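Local coordinates for protein endo-alpha-mannosidase (Bacteroides thetaiotaomicron, PDB 4ACY) that hydrolyses alpha-mannosidic bonds within mannose-containing glycans, as a family 99 endo-alpha-mannosidase of the kind that takes part in N-glycan processing, at residues S232-I237 against D243-Y248; S214-N217 against L223-G226; S265-A270 against S317-I322; F249-F254 against P283-T288; I324-F327 against G333-I336. All blocks are in the same frame, centred on the assembly; numbering follows the deposited sequence.

Interaction 1: residues S232-I237 against D243-Y248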
# COMPACT_ATOMS: atom_id res chain seq x y z
N SER A 232 -13.51 -15.55 8.19
CA SER A 232 -14.64 -15.69 9.11
C SER A 232 -15.17 -14.35 9.63
O SER A 232 -16.27 -14.29 10.20
CB SER A 232 -14.30 -16.62 10.28
OG SER A 232 -13.36 -16.02 11.15
N GLU A 233 -14.41 -13.28 9.43
CA GLU A 233 -14.85 -11.95 9.83
C GLU A 233 -15.36 -11.10 8.66
O GLU A 233 -15.68 -9.92 8.82
CB GLU A 233 -13.74 -11.21 10.60
CG GLU A 233 -13.48 -11.80 11.98
CD GLU A 233 -12.35 -11.11 12.74
OE1 GLU A 233 -11.68 -10.19 12.20
OE2 GLU A 233 -12.12 -11.50 13.89
N LEU A 234 -15.45 -11.71 7.48
CA LEU A 234 -15.99 -11.03 6.30
C LEU A 234 -17.39 -10.41 6.51
O LEU A 234 -17.67 -9.33 5.97
CB LEU A 234 -15.94 -11.92 5.06
CG LEU A 234 -14.55 -12.17 4.45
CD1 LEU A 234 -14.65 -13.08 3.25
CD2 LEU A 234 -13.88 -10.86 4.06
N PRO A 235 -18.27 -11.05 7.31
CA PRO A 235 -19.55 -10.39 7.61
C PRO A 235 -19.42 -9.00 8.22
O PRO A 235 -20.34 -8.18 8.07
CB PRO A 235 -20.21 -11.35 8.62
CG PRO A 235 -19.70 -12.68 8.23
CD PRO A 235 -18.26 -12.45 7.79
N ASP A 236 -18.30 -8.71 8.90
CA ASP A 236 -18.10 -7.38 9.47
C ASP A 236 -18.01 -6.33 8.37
O ASP A 236 -18.37 -5.18 8.60
CB ASP A 236 -16.84 -7.31 10.35
CG ASP A 236 -16.94 -8.16 11.60
OD1 ASP A 236 -18.06 -8.56 11.97
OD2 ASP A 236 -15.88 -8.43 12.21
N ILE A 237 -17.51 -6.71 7.20
CA ILE A 237 -17.47 -5.80 6.05
C ILE A 237 -18.89 -5.37 5.69
O ILE A 237 -19.15 -4.20 5.43
CB ILE A 237 -16.75 -6.43 4.81
CG1 ILE A 237 -15.27 -6.75 5.13
CG2 ILE A 237 -16.90 -5.53 3.57
CD1 ILE A 237 -14.43 -5.55 5.60
N ASP A 243 -17.74 -1.23 0.93
CA ASP A 243 -17.93 -1.72 -0.43
C ASP A 243 -17.07 -2.92 -0.77
O ASP A 243 -17.31 -3.59 -1.78
CB ASP A 243 -17.66 -0.58 -1.40
CG ASP A 243 -18.56 0.59 -1.13
OD1 ASP A 243 -19.72 0.55 -1.60
OD2 ASP A 243 -18.13 1.52 -0.42
N GLY A 244 -16.07 -3.17 0.05
CA GLY A 244 -15.19 -4.28 -0.20
C GLY A 244 -14.12 -4.45 0.85
O GLY A 244 -14.16 -3.82 1.91
N PHE A 245 -13.16 -5.31 0.53
CA PHE A 245 -12.11 -5.65 1.50
C PHE A 245 -10.78 -5.97 0.83
O PHE A 245 -10.75 -6.46 -0.30
CB PHE A 245 -12.54 -6.83 2.39
CG PHE A 245 -12.98 -8.05 1.63
CD1 PHE A 245 -14.29 -8.15 1.16
CD2 PHE A 245 -12.11 -9.12 1.42
CE1 PHE A 245 -14.71 -9.29 0.45
CE2 PHE A 245 -12.53 -10.26 0.73
CZ PHE A 245 -13.83 -10.35 0.25
N TYR A 246 -9.69 -5.70 1.54
CA TYR A 246 -8.34 -6.03 1.06
C TYR A 246 -7.56 -6.68 2.17
O TYR A 246 -8.02 -6.70 3.32
CB TYR A 246 -7.60 -4.79 0.50
CG TYR A 246 -7.07 -3.78 1.51
CD1 TYR A 246 -7.92 -3.13 2.42
CD2 TYR A 246 -5.71 -3.44 1.52
CE1 TYR A 246 -7.41 -2.19 3.35
CE2 TYR A 246 -5.19 -2.48 2.40
CZ TYR A 246 -6.05 -1.87 3.33
OH TYR A 246 -5.58 -0.92 4.22
N THR A 247 -6.39 -7.20 1.83
CA THR A 247 -5.66 -8.10 2.75
C THR A 247 -4.35 -7.52 3.26
O THR A 247 -3.86 -7.93 4.33
CB THR A 247 -5.42 -9.48 2.13
OG1 THR A 247 -4.59 -9.35 0.97
CG2 THR A 247 -6.75 -10.12 1.73
N TYR A 248 -3.81 -6.58 2.49
CA TYR A 248 -2.56 -5.86 2.76
C TYR A 248 -1.27 -6.68 2.89
O TYR A 248 -0.35 -6.53 2.09
CB TYR A 248 -2.66 -4.82 3.90
CG TYR A 248 -1.40 -4.01 3.90
CD1 TYR A 248 -1.19 -3.04 2.92
CD2 TYR A 248 -0.35 -4.30 4.78
CE1 TYR A 248 0.01 -2.34 2.84
CE2 TYR A 248 0.87 -3.60 4.71
CZ TYR A 248 1.03 -2.62 3.74
OH TYR A 248 2.22 -1.90 3.65
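The beta-alpha-beta unit formed by strand 223-227, helix 235-239 and strand 244-246 is packed shut here, where L234 and I237 meet F245 and G244 of its second strand. No hydrogen bond crosses the gap, and the fit is made by shape. The CD2 methyl of L234 lies over the middle of the F245 ring, 3.6 Å from the ring centroid and only 10° off the ring normal, a CH-pi contact in which the methyl is nearly equidistant from all six carbons. The other methyl, CD1 of L234, reaches the rim at CZ of F245 (4.1 Å). With chi1 at 54°, CG of F245 falls between its own backbone N and carbonyl carbon, which sends the ring off the strand towards the helix side, and chi2 of -84° turns its face to L234.

The bond from I237 N to L234 O (2.9 Å) belongs to the turn that brings both aliphatic side chains to the same strand. I237 works nearer the backbone: its CG1 stands 3.9 Å from CB of F245, while its CG2 rests against the carbonyl O of G244 at 3.6 Å. M266 and A270 of helix 263-272 also pack on F245, and the ring of F277 meets it from the next strand. Replacing F245 by an alanine would probably open a gap between these elements and deprive the L234 methyl of its aromatic face. Apolar interleaving of a strand with a helix and the turn leading into it is how the closed parallel sheet of a TIM barrel packs against its surround.

Interaction 2: residues S214-N217 against L223-G226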
# COMPACT_ATOMS: atom_id res chain seq x y z
N SER A 214 -23.68 9.86 7.29
CA SER A 214 -23.43 9.13 6.04
C SER A 214 -22.81 9.99 4.96
O SER A 214 -23.15 11.17 4.80
CB SER A 214 -24.71 8.49 5.51
OG SER A 214 -24.42 7.71 4.35
N VAL A 215 -21.88 9.39 4.21
CA VAL A 215 -21.37 10.02 2.99
C VAL A 215 -22.08 9.46 1.75
O VAL A 215 -21.80 9.87 0.62
CB VAL A 215 -19.83 9.81 2.82
CG1 VAL A 215 -19.08 10.64 3.84
CG2 VAL A 215 -19.46 8.34 2.94
N ARG A 216 -22.98 8.51 1.96
CA ARG A 216 -23.62 7.85 0.83
C ARG A 216 -24.52 8.85 0.12
O ARG A 216 -25.30 9.58 0.75
CB ARG A 216 -24.42 6.63 1.27
CG ARG A 216 -23.60 5.47 1.88
CD ARG A 216 -22.44 5.08 0.97
NE ARG A 216 -21.72 3.92 1.52
CZ ARG A 216 -20.63 3.39 0.96
NH1 ARG A 216 -20.14 3.89 -0.17
NH2 ARG A 216 -20.04 2.35 1.54
N ASN A 217 -24.36 8.89 -1.20
CA ASN A 217 -25.13 9.77 -2.07
C ASN A 217 -24.89 11.25 -1.83
O ASN A 217 -25.71 12.10 -2.18
CB ASN A 217 -26.61 9.38 -2.04
CG ASN A 217 -26.81 7.97 -2.56
OD1 ASN A 217 -26.23 7.58 -3.58
ND2 ASN A 217 -27.63 7.20 -1.86
N LEU A 223 -15.95 4.15 -3.02
CA LEU A 223 -15.80 2.75 -2.69
C LEU A 223 -14.82 2.68 -1.54
O LEU A 223 -13.67 3.10 -1.66
CB LEU A 223 -15.26 1.99 -3.90
CG LEU A 223 -16.19 1.85 -5.12
CD1 LEU A 223 -15.38 1.43 -6.33
CD2 LEU A 223 -17.36 0.87 -4.88
N PHE A 224 -15.30 2.18 -0.41
CA PHE A 224 -14.51 2.12 0.80
C PHE A 224 -14.18 0.67 1.11
O PHE A 224 -15.06 -0.18 1.25
CB PHE A 224 -15.29 2.80 1.92
CG PHE A 224 -15.63 4.22 1.59
CD1 PHE A 224 -14.67 5.22 1.71
CD2 PHE A 224 -16.89 4.55 1.08
CE1 PHE A 224 -14.97 6.54 1.36
CE2 PHE A 224 -17.20 5.86 0.74
CZ PHE A 224 -16.24 6.86 0.88
N ILE A 225 -12.88 0.41 1.20
CA ILE A 225 -12.34 -0.92 1.23
C ILE A 225 -11.65 -1.14 2.57
O ILE A 225 -10.61 -0.54 2.85
CB ILE A 225 -11.31 -1.12 0.05
CG1 ILE A 225 -11.92 -0.70 -1.31
CG2 ILE A 225 -10.75 -2.54 0.04
CD1 ILE A 225 -13.14 -1.52 -1.77
N GLY A 226 -12.23 -2.02 3.39
CA GLY A 226 -11.66 -2.31 4.72
C GLY A 226 -10.65 -3.44 4.74
O GLY A 226 -10.67 -4.33 3.88
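R216 and V215 reach across to one aromatic ring, that of F224, and the arginine offers a worked example of a long side chain shared between apolar and charged neighbours. From its CB the chain starts with CG beside the backbone N, bends once at chi2 (-52°), and then runs extended to the guanidinium. NE, the first polar atom on the way, is hydrogen-bonded to the carbonyl O of F207. CZ lies 3.9 Å from CD2 of F224. Beyond it NH1 comes closest, 3.5 Å from CD2 and 3.7 Å from CE2 of F224, arriving at the ring edge and in its plane. The guanidinium and ring planes, 65° apart, are far from stacked. NH1 also forms a salt bridge with D221, while NH2, 3.9 Å from CD2 of F224, forms a second with D243 and a hydrogen bond to the carbonyl O of C241. With all three nitrogens engaged, the group is fixed in rotation, and its charge is probably well compensated.

V215 adds the apolar part of the contact, its CG2 touching CE2 of F224 at 4.0 Å. The bend of the loop that presents both residues is an ST turn, in which OG of S214 accepts from N of R216 (2.9 Å, 156° at the hydrogen). F207 stacks on the F224 ring, and D243 OD2 takes the backbone N-H of F224 as well as the arginine. The arrangement belongs to the alpha-to-beta loop side of a TIM barrel, where the connection from helix 200-207 enters strand 223-227 at its N-terminal end.

Interaction 3: residues S265-A270 against S317-I322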
# COMPACT_ATOMS: atom_id res chain seq x y z
N SER A 265 -11.98 -18.70 -2.20
CA SER A 265 -13.14 -18.69 -1.30
C SER A 265 -13.58 -17.26 -0.92
O SER A 265 -14.77 -16.95 -0.85
CB SER A 265 -12.86 -19.56 -0.08
OG SER A 265 -13.88 -19.45 0.90
N MSE A 266 -12.62 -16.37 -0.69
CA MSE A 266 -12.95 -15.00 -0.33
C MSE A 266 -13.59 -14.26 -1.51
O MSE A 266 -14.54 -13.49 -1.33
CB MSE A 266 -11.71 -14.27 0.21
CG MSE A 266 -11.33 -14.77 1.59
SE MSE A 266 -9.50 -14.34 2.10
CE MSE A 266 -9.71 -12.43 2.25
N GLN A 267 -13.08 -14.52 -2.71
CA GLN A 267 -13.67 -13.97 -3.93
C GLN A 267 -15.10 -14.46 -4.10
O GLN A 267 -15.99 -13.70 -4.49
CB GLN A 267 -12.84 -14.36 -5.17
CG GLN A 267 -13.51 -14.05 -6.54
CD GLN A 267 -13.78 -12.56 -6.79
OE1 GLN A 267 -13.35 -11.69 -6.03
NE2 GLN A 267 -14.52 -12.27 -7.85
N GLN A 268 -15.31 -15.75 -3.81
CA GLN A 268 -16.66 -16.33 -3.87
C GLN A 268 -17.60 -15.62 -2.91
O GLN A 268 -18.74 -15.32 -3.28
CB GLN A 268 -16.62 -17.84 -3.57
CG GLN A 268 -16.11 -18.74 -4.70
CD GLN A 268 -15.92 -20.20 -4.26
OE1 GLN A 268 -16.69 -20.72 -3.43
NE2 GLN A 268 -14.90 -20.86 -4.80
N TRP A 269 -17.13 -15.34 -1.69
CA TRP A 269 -17.91 -14.59 -0.70
C TRP A 269 -18.22 -13.18 -1.20
O TRP A 269 -19.35 -12.69 -1.07
CB TRP A 269 -17.16 -14.51 0.64
CG TRP A 269 -18.01 -13.92 1.75
CD1 TRP A 269 -18.80 -14.61 2.63
CD2 TRP A 269 -18.18 -12.53 2.07
NE1 TRP A 269 -19.43 -13.75 3.48
CE2 TRP A 269 -19.08 -12.46 3.16
CE3 TRP A 269 -17.67 -11.34 1.54
CZ2 TRP A 269 -19.47 -11.25 3.74
CZ3 TRP A 269 -18.06 -10.14 2.11
CH2 TRP A 269 -18.95 -10.10 3.20
N ALA A 270 -17.20 -12.52 -1.77
CA ALA A 270 -17.35 -11.17 -2.28
C ALA A 270 -18.45 -11.10 -3.33
O ALA A 270 -19.32 -10.24 -3.26
CB ALA A 270 -16.03 -10.66 -2.86
N SER A 317 -7.68 -16.27 -8.28
CA SER A 317 -8.81 -16.11 -7.37
C SER A 317 -10.05 -15.60 -8.11
O SER A 317 -11.17 -15.80 -7.64
CB SER A 317 -8.47 -15.15 -6.24
OG SER A 317 -8.45 -13.80 -6.70
N GLY A 318 -9.83 -14.91 -9.24
CA GLY A 318 -10.91 -14.27 -9.99
C GLY A 318 -11.22 -12.84 -9.56
O GLY A 318 -12.17 -12.23 -10.06
N ALA A 319 -10.42 -12.29 -8.63
CA ALA A 319 -10.57 -10.90 -8.20
C ALA A 319 -10.48 -9.96 -9.39
O ALA A 319 -9.75 -10.25 -10.36
CB ALA A 319 -9.52 -10.55 -7.17
N SER A 320 -11.21 -8.86 -9.32
CA SER A 320 -11.26 -7.85 -10.40
C SER A 320 -10.19 -6.77 -10.25
O SER A 320 -9.91 -6.02 -11.19
CB SER A 320 -12.65 -7.19 -10.45
OG SER A 320 -13.66 -8.13 -10.81
N TYR A 321 -9.64 -6.66 -9.04
CA TYR A 321 -8.62 -5.65 -8.73
C TYR A 321 -7.54 -6.35 -7.96
O TYR A 321 -7.84 -7.23 -7.16
CB TYR A 321 -9.19 -4.55 -7.82
CG TYR A 321 -10.25 -3.69 -8.44
CD1 TYR A 321 -11.57 -4.13 -8.50
CD2 TYR A 321 -9.95 -2.43 -8.95
CE1 TYR A 321 -12.57 -3.35 -9.06
CE2 TYR A 321 -10.94 -1.64 -9.53
CZ TYR A 321 -12.24 -2.11 -9.57
OH TYR A 321 -13.21 -1.33 -10.14
N ILE A 322 -6.30 -5.95 -8.19
CA ILE A 322 -5.17 -6.49 -7.42
C ILE A 322 -4.38 -5.33 -6.86
O ILE A 322 -4.13 -4.35 -7.56
CB ILE A 322 -4.30 -7.46 -8.27
CG1 ILE A 322 -5.11 -8.73 -8.58
CG2 ILE A 322 -2.97 -7.82 -7.53
CD1 ILE A 322 -4.38 -9.71 -9.50
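Helix 263-272 brings the CA of Q267 to within 6.1 Å of the CA of A319, just where the chain leaves helix 305-316 and G318 takes a positive phi of 89°. Q267 makes the contact from the helix side. Its CG is anti to the backbone N (chi1 169°), and a bend at the next torsion lays the amide along the departing chain. Q267 CG presses on S317 O at 3.1 Å. Q267 CB is 3.3 Å from S317 O as well, so the methylene carbons fit tightly against a backbone polar atom. At the tip, NE2 of Q267 is 3.2 Å from the carbonyl O of G318, but the angle is too poor for a hydrogen bond. Q267 OE1 turns to the next residue, 3.6 Å from A319 CA. The distance from Q267 OE1 to A319 CB is 4.2 Å.

In the TIM barrel these are two successive outer helices, and the loop runs from the second of them into the last strand, 322-324. The body of Q267 also leans on F277, and A319 on P279, both from strand 276-281 between the two helices. Shortening Q267 to an alanine would remove CG and the amide, and is likely to leave a gap beside the S317 carbonyl and G318. The loop has its own brace, an ST turn in which OG of S317 accepts from N of A319 (3.1 Å, 160° at the hydrogen) while pairing with the carbonyl O of A314. The positive phi of G318 suits a glycine, since a CB there would be jammed against the carbonyl O of S317.

Interaction 4: residues F249-F254 against P283-T288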
# COMPACT_ATOMS: atom_id res chain seq x y z
N PHE A 249 -1.18 -7.51 3.94
CA PHE A 249 0.11 -8.07 4.35
C PHE A 249 0.77 -8.91 3.26
O PHE A 249 0.16 -9.80 2.71
CB PHE A 249 -0.07 -8.86 5.65
CG PHE A 249 -0.65 -8.03 6.74
CD1 PHE A 249 0.12 -7.03 7.34
CD2 PHE A 249 -1.97 -8.19 7.13
CE1 PHE A 249 -0.41 -6.20 8.33
CE2 PHE A 249 -2.53 -7.38 8.13
CZ PHE A 249 -1.74 -6.39 8.73
N ALA A 250 2.03 -8.59 2.96
CA ALA A 250 2.72 -9.25 1.85
C ALA A 250 3.24 -10.62 2.24
O ALA A 250 3.61 -11.41 1.37
CB ALA A 250 3.85 -8.41 1.36
N ALA A 251 3.32 -10.88 3.55
CA ALA A 251 3.88 -12.15 4.04
C ALA A 251 2.78 -13.21 4.10
O ALA A 251 1.81 -13.07 4.86
CB ALA A 251 4.52 -11.97 5.38
N THR A 252 2.93 -14.25 3.28
CA THR A 252 1.92 -15.30 3.20
C THR A 252 1.71 -15.90 4.59
O THR A 252 2.68 -16.22 5.28
CB THR A 252 2.29 -16.41 2.19
OG1 THR A 252 3.63 -16.85 2.45
CG2 THR A 252 2.22 -15.89 0.78
N GLY A 253 0.45 -15.99 5.00
CA GLY A 253 0.08 -16.63 6.27
C GLY A 253 0.20 -15.74 7.49
O GLY A 253 -0.15 -16.17 8.58
N PHE A 254 0.69 -14.51 7.33
CA PHE A 254 0.74 -13.61 8.47
C PHE A 254 -0.65 -13.45 9.10
O PHE A 254 -0.76 -13.36 10.33
CB PHE A 254 1.32 -12.25 8.10
CG PHE A 254 1.40 -11.32 9.27
CD1 PHE A 254 2.21 -11.63 10.37
CD2 PHE A 254 0.64 -10.15 9.30
CE1 PHE A 254 2.26 -10.77 11.49
CE2 PHE A 254 0.69 -9.28 10.39
CZ PHE A 254 1.51 -9.59 11.49
N PRO A 283 6.36 -9.11 -3.10
CA PRO A 283 7.49 -9.89 -3.65
C PRO A 283 8.31 -10.62 -2.59
O PRO A 283 9.20 -11.42 -2.93
CB PRO A 283 8.33 -8.82 -4.35
CG PRO A 283 8.10 -7.59 -3.56
CD PRO A 283 6.65 -7.66 -3.10
N GLY A 284 8.01 -10.34 -1.32
CA GLY A 284 8.72 -10.92 -0.18
C GLY A 284 8.37 -10.12 1.06
O GLY A 284 7.49 -9.26 1.04
N TYR A 285 9.06 -10.41 2.16
CA TYR A 285 8.87 -9.64 3.40
C TYR A 285 10.12 -9.80 4.24
O TYR A 285 10.63 -10.92 4.42
CB TYR A 285 7.64 -10.12 4.20
CG TYR A 285 7.36 -9.17 5.36
CD1 TYR A 285 8.14 -9.19 6.53
CD2 TYR A 285 6.37 -8.19 5.25
CE1 TYR A 285 7.91 -8.29 7.58
CE2 TYR A 285 6.14 -7.27 6.27
CZ TYR A 285 6.90 -7.32 7.43
OH TYR A 285 6.65 -6.40 8.44
N ILE A 286 10.64 -8.67 4.72
CA ILE A 286 11.65 -8.69 5.77
C ILE A 286 11.75 -7.33 6.45
O ILE A 286 11.93 -6.29 5.79
CB ILE A 286 13.04 -9.22 5.31
CG1 ILE A 286 14.03 -9.20 6.48
CG2 ILE A 286 13.56 -8.41 4.11
CD1 ILE A 286 15.32 -10.05 6.27
N ASP A 287 11.60 -7.32 7.77
CA ASP A 287 11.63 -6.04 8.49
C ASP A 287 12.53 -6.10 9.71
O ASP A 287 12.32 -5.36 10.66
CB ASP A 287 10.20 -5.60 8.89
CG ASP A 287 9.57 -6.53 9.91
OD1 ASP A 287 10.20 -7.52 10.32
OD2 ASP A 287 8.41 -6.29 10.29
N THR A 288 13.55 -6.95 9.67
CA THR A 288 14.36 -7.16 10.87
C THR A 288 15.30 -6.03 11.27
O THR A 288 15.84 -6.07 12.38
CB THR A 288 15.12 -8.49 10.84
OG1 THR A 288 15.90 -8.55 9.64
CG2 THR A 288 14.16 -9.67 10.89
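A250 opens the contact by setting its CB against the carbonyl O of G284, 3.8 Å away. That oxygen is buried here without any hydrogen-bonding partner in the model, so the methyl meets a polar atom that is shielded but not satisfied. One residue on, A251 makes the apolar touch: its CB lies 3.8 Å from CB and 4.0 Å from CG of Y285, and the two CA atoms are 5.6 Å apart. The tyrosine CG is anti to its backbone N (chi1 -172°), which sends the ring on past the alanine. At its far end OH of Y285 donates to OD2 of D287 (2.6 Å), coming from above the carboxylate plane, 55° out of it. R291 and N294 grip the same carboxylate oxygen, so the ring is held by a well-braced acid.

After A251 the chain reverses in a type II beta turn, closed by N of F254 bonding to O of A251 (3.1 Å), with G253 at the positive phi such a turn favours. The turn carries F254 back, and its CD2 sits 3.6 Å above the plane of the F249 ring, toward the rim. Both segments are loops that follow barrel strands, 244-246 and 276-281, at the C-terminal end where TIM barrels hold their active sites. Y306 of helix 305-316 ties the first loop down, its hydroxyl bonded to the carbonyl O of A250 and the N of T252.

Interaction 5: residues I324-F327 against G333-I336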
# COMPACT_ATOMS: atom_id res chain seq x y z
N ILE A 324 -0.77 -4.17 -4.77
CA ILE A 324 0.61 -4.58 -4.61
C ILE A 324 1.20 -3.96 -3.34
O ILE A 324 1.31 -2.73 -3.20
CB ILE A 324 1.46 -4.21 -5.85
CG1 ILE A 324 0.93 -4.95 -7.09
CG2 ILE A 324 2.94 -4.57 -5.61
CD1 ILE A 324 1.60 -4.52 -8.38
N THR A 325 1.57 -4.84 -2.42
CA THR A 325 2.25 -4.46 -1.20
C THR A 325 3.72 -4.84 -1.38
O THR A 325 4.06 -6.00 -1.17
CB THR A 325 1.65 -5.20 0.01
OG1 THR A 325 0.25 -4.87 0.13
CG2 THR A 325 2.39 -4.79 1.32
N SER A 326 4.59 -3.92 -1.80
CA SER A 326 4.31 -2.49 -1.93
C SER A 326 5.13 -1.91 -3.07
O SER A 326 6.06 -2.55 -3.54
CB SER A 326 4.74 -1.77 -0.64
OG SER A 326 6.12 -2.00 -0.37
N PHE A 327 4.83 -0.69 -3.49
CA PHE A 327 5.84 0.01 -4.26
C PHE A 327 7.09 0.26 -3.40
O PHE A 327 8.20 -0.07 -3.80
CB PHE A 327 5.34 1.34 -4.84
CG PHE A 327 6.39 2.04 -5.67
CD1 PHE A 327 6.81 1.48 -6.87
CD2 PHE A 327 7.01 3.19 -5.21
CE1 PHE A 327 7.81 2.07 -7.62
CE2 PHE A 327 8.01 3.80 -5.96
CZ PHE A 327 8.40 3.24 -7.17
N GLY A 333 10.54 -4.44 3.65
CA GLY A 333 11.19 -5.29 2.65
C GLY A 333 10.21 -5.81 1.63
O GLY A 333 10.41 -6.88 1.05
N THR A 334 9.12 -5.08 1.43
CA THR A 334 8.10 -5.51 0.48
C THR A 334 8.15 -4.75 -0.84
O THR A 334 7.31 -4.99 -1.69
CB THR A 334 6.67 -5.37 1.08
OG1 THR A 334 6.45 -4.01 1.44
CG2 THR A 334 6.51 -6.27 2.30
N GLN A 335 9.14 -3.86 -1.00
CA GLN A 335 9.17 -2.92 -2.13
C GLN A 335 9.42 -3.62 -3.47
O GLN A 335 10.19 -4.58 -3.55
CB GLN A 335 10.20 -1.80 -1.89
CG GLN A 335 11.68 -2.17 -2.06
CD GLN A 335 12.22 -3.21 -1.06
OE1 GLN A 335 11.78 -3.29 0.10
NE2 GLN A 335 13.19 -3.98 -1.51
N ILE A 336 8.73 -3.15 -4.51
CA ILE A 336 9.12 -3.57 -5.87
C ILE A 336 10.06 -2.53 -6.46
O ILE A 336 10.69 -2.78 -7.51
CB ILE A 336 7.91 -3.86 -6.79
CG1 ILE A 336 7.04 -2.61 -6.96
CG2 ILE A 336 7.09 -5.09 -6.27
CD1 ILE A 336 5.99 -2.78 -8.06
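OG of S326 is gripped by two groups, OG1 of T334 at 2.7 Å and the backbone N of E329. Both hydroxyls stand between their own backbone N and carbonyl carbon (chi1 58° in each), which lets the two oxygens meet across the backbone pair. N of S326 donates to O of T334 (2.9 Å) from well above the carbonyl plane, 53° out of it. O of S326 in turn accepts from N of I336 (2.9 Å), tilted 15° from the carbonyl plane, so S326 bonds to the two neighbours of Q335 in the pattern of parallel chains. The same N-H makes a weak second bond to O of F327 (3.2 Å). The non-proline cis peptide between T325 and S326 falls just where the chain leaves the last barrel strand, 322-324, for a loop at the C-terminal end, where TIM barrels carry their active sites.

Apolar groups close the sides: CG2 of I324 meets CG2 of I336 at 4.2 Å, and CD1 of F327 meets CG1 of I336 at 4.1 Å. T325 OG1 bonds to the carbonyl O of Y248. I336 lies against helix 359-376, while I324 touches T42 of the first barrel strand and Y307 of helix 305-316.

From the N terminus, interaction 2 closes a short loop into strand 223-227, and interaction 1 next closes the crossover to strand 244-246; D243 joins the two through its carboxylate. Interaction 4 opens directly after interaction 1, and interaction 3 opens before it closes, so these two cross, tying the loops and helices around strands 244-246, 276-281 and 322-324. W269, in the 265-270 segment of interaction 3, also packs on L234 of interaction 1. Interaction 5 comes last, as a local loop after the final strand, bonded to interaction 1 from T325 OG1 to Y248 O. Its T334 CG2 lies 3.4 Å from G284 O of interaction 4. Nothing nests. Interactions 4 and 5 gather at the C-terminal barrel mouth, away from interaction 2.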